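Local coordinates for protein probable hydrolase (Pseudomonas aeruginosa, PDB 3OM8) that is probably an alpha/beta-fold hydrolase, possibly a 3-oxoadipate enol-lactonase that opens an enol-lactone ring with water, at residues G37-M42 / R58-G63. Sequence-based numbering, arbitrary orientation.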
loop_
_atom_site.group_PDB
_atom_site.type_symbol
_atom_site.label_atom_id
_atom_site.label_comp_id
_atom_site.label_asym_id
_atom_site.label_seq_id
_atom_site.Cartn_x
_atom_site.Cartn_y
_atom_site.Cartn_z
ATOM N N GLY B 37 21.815 14.837 2.922
ATOM C CA GLY B 37 22.707 14.803 1.776
ATOM C C GLY B 37 22.194 15.483 0.519
ATOM O O GLY B 37 22.821 15.378 -0.533
ATOM N N THR B 38 21.062 16.179 0.605
ATOM C CA THR B 38 20.544 16.863 -0.573
ATOM C C THR B 38 20.295 18.333 -0.296
ATOM O O THR B 38 20.495 18.805 0.824
ATOM C CB THR B 38 19.216 16.237 -1.110
ATOM O OG1 THR B 38 18.149 16.510 -0.194
ATOM C CG2 THR B 38 19.356 14.728 -1.333
ATOM N N THR B 39 19.859 19.044 -1.333
ATOM C CA THR B 39 19.446 20.435 -1.209
ATOM C C THR B 39 17.994 20.603 -1.667
ATOM O O THR B 39 17.375 19.663 -2.167
ATOM C CB THR B 39 20.316 21.346 -2.062
ATOM O OG1 THR B 39 20.055 21.089 -3.446
ATOM C CG2 THR B 39 21.813 21.095 -1.768
ATOM N N LEU B 40 17.458 21.807 -1.506
ATOM C CA LEU B 40 16.078 22.082 -1.888
ATOM C C LEU B 40 15.852 21.883 -3.389
ATOM O O LEU B 40 14.717 21.853 -3.852
ATOM C CB LEU B 40 15.666 23.491 -1.452
ATOM C CG LEU B 40 16.522 24.646 -1.983
ATOM C CD1 LEU B 40 16.146 24.968 -3.417
ATOM C CD2 LEU B 40 16.402 25.887 -1.111
ATOM N N HIS B 41 16.926 21.743 -4.158
ATOM C CA HIS B 41 16.752 21.518 -5.588
ATOM C C HIS B 41 16.322 20.085 -5.933
ATOM O O HIS B 41 16.072 19.764 -7.098
ATOM C CB HIS B 41 18.005 21.919 -6.366
ATOM C CG HIS B 41 18.179 23.398 -6.496
ATOM N ND1 HIS B 41 17.390 24.167 -7.322
ATOM C CD2 HIS B 41 19.045 24.252 -5.899
ATOM C CE1 HIS B 41 17.761 25.431 -7.230
ATOM N NE2 HIS B 41 18.764 25.510 -6.374
HETATM N N MSE B 42 16.236 19.217 -4.934
HETATM C CA MSE B 42 15.765 17.869 -5.207
HETATM C C MSE B 42 14.274 17.893 -5.548
HETATM O O MSE B 42 13.742 16.921 -6.072
HETATM C CB MSE B 42 16.048 16.911 -4.046
HETATM C CG MSE B 42 15.187 17.135 -2.825
HETATM SE SE MSE B 42 15.291 15.648 -1.580
HETATM C CE MSE B 42 13.809 16.051 -0.416
ATOM N N ARG B 58 10.610 26.178 0.534
ATOM C CA ARG B 58 11.715 25.216 0.504
ATOM C C ARG B 58 12.907 25.768 1.288
ATOM O O ARG B 58 13.099 26.980 1.344
ATOM C CB ARG B 58 12.142 24.926 -0.935
ATOM C CG ARG B 58 11.182 24.025 -1.711
ATOM C CD ARG B 58 11.754 23.693 -3.068
ATOM N NE ARG B 58 11.860 24.872 -3.917
ATOM C CZ ARG B 58 12.544 24.913 -5.057
ATOM N NH1 ARG B 58 13.198 23.842 -5.481
ATOM N NH2 ARG B 58 12.582 26.029 -5.769
ATOM N N TYR B 59 13.700 24.889 1.897
ATOM C CA TYR B 59 14.908 25.321 2.602
ATOM C C TYR B 59 15.983 24.233 2.587
ATOM O O TYR B 59 15.674 23.041 2.450
ATOM C CB TYR B 59 14.580 25.722 4.043
ATOM C CG TYR B 59 14.271 24.544 4.945
ATOM C CD1 TYR B 59 15.175 24.137 5.916
ATOM C CD2 TYR B 59 13.086 23.822 4.812
ATOM C CE1 TYR B 59 14.905 23.060 6.745
ATOM C CE2 TYR B 59 12.809 22.738 5.632
ATOM C CZ TYR B 59 13.728 22.358 6.595
ATOM O OH TYR B 59 13.484 21.285 7.424
ATOM N N ASP B 60 17.245 24.646 2.695
ATOM C CA ASP B 60 18.338 23.701 2.891
ATOM C C ASP B 60 18.481 23.458 4.384
ATOM O O ASP B 60 18.637 24.393 5.166
ATOM C CB ASP B 60 19.637 24.235 2.289
ATOM C CG ASP B 60 19.644 24.149 0.777
ATOM O OD1 ASP B 60 18.835 23.358 0.255
ATOM O OD2 ASP B 60 20.442 24.855 0.111
ATOM N N ALA B 61 18.390 22.200 4.790
ATOM C CA ALA B 61 18.468 21.884 6.204
ATOM C C ALA B 61 19.800 22.350 6.829
ATOM O O ALA B 61 20.796 22.563 6.135
ATOM C CB ALA B 61 18.275 20.406 6.413
ATOM N N ARG B 62 19.786 22.517 8.144
ATOM C CA ARG B 62 20.988 22.745 8.926
ATOM C C ARG B 62 22.087 21.804 8.424
ATOM O O ARG B 62 21.867 20.607 8.268
ATOM C CB ARG B 62 20.648 22.495 10.401
ATOM C CG ARG B 62 21.792 22.434 11.371
ATOM C CD ARG B 62 21.237 22.268 12.785
ATOM N NE ARG B 62 20.387 23.400 13.156
ATOM C CZ ARG B 62 20.772 24.395 13.959
ATOM N NH1 ARG B 62 19.938 25.391 14.238
ATOM N NH2 ARG B 62 21.998 24.398 14.490
ATOM N N GLY B 63 23.258 22.355 8.129
ATOM C CA GLY B 63 24.395 21.545 7.728
ATOM C C GLY B 63 24.463 21.208 6.248
ATOM O O GLY B 63 25.413 20.554 5.806
HETATM O O HOH W 1 18.830 19.858 2.888
#
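In the alpha/beta-hydrolase fold, the loop that follows strand 29-33 meets residues 58-60, by the neighbouring parallel strand 55-59, through Leu40, which is held by Asp60 at its backbone N-H and by Arg58 at its carbonyl. Asp60 OD1 accepts from Leu40 N at 2.7 Å, the donor lying nearly on the carboxylate C-O axis, and the same oxygen rests 3.3 Å from Thr39 CA. OD2 takes the N-H of Ala66; one bond from the facing loop and one from its own chain should restrict the carboxylate's rotation. At the carbonyl end the bond is more bent: Arg58 NH1 reaches Leu40 O at 3.0 Å with an N-H...O angle of 133°, from above the carbonyl plane. The bend of the Arg58 chain at chi3 (-66°) goes with this reach, while Asp44 pairs with the same NH1 and Asp22 with NH2, so two carboxylates meet its charge. The Leu40 side chain leaves its backbone toward the strand and crosses those of Arg58 and Asp60 at about a right angle. Its CD1 lies over one guanidinium face, 3.8 Å from Arg58 NH1, and also over the centre of the His41 ring, while CD2 turns to the backbone of Tyr59, 4.0 Å from its CA. Beside it, Thr39 OG1 accepts from His41 N at 3.3 Å, an ST turn at the start of the 3-10 segment. A water links the two backbones, donating to Thr38 O and accepting from Ala61 N at 3.0 Å. Met179 of helix 171-181 packs against Thr38, Thr39 and His41.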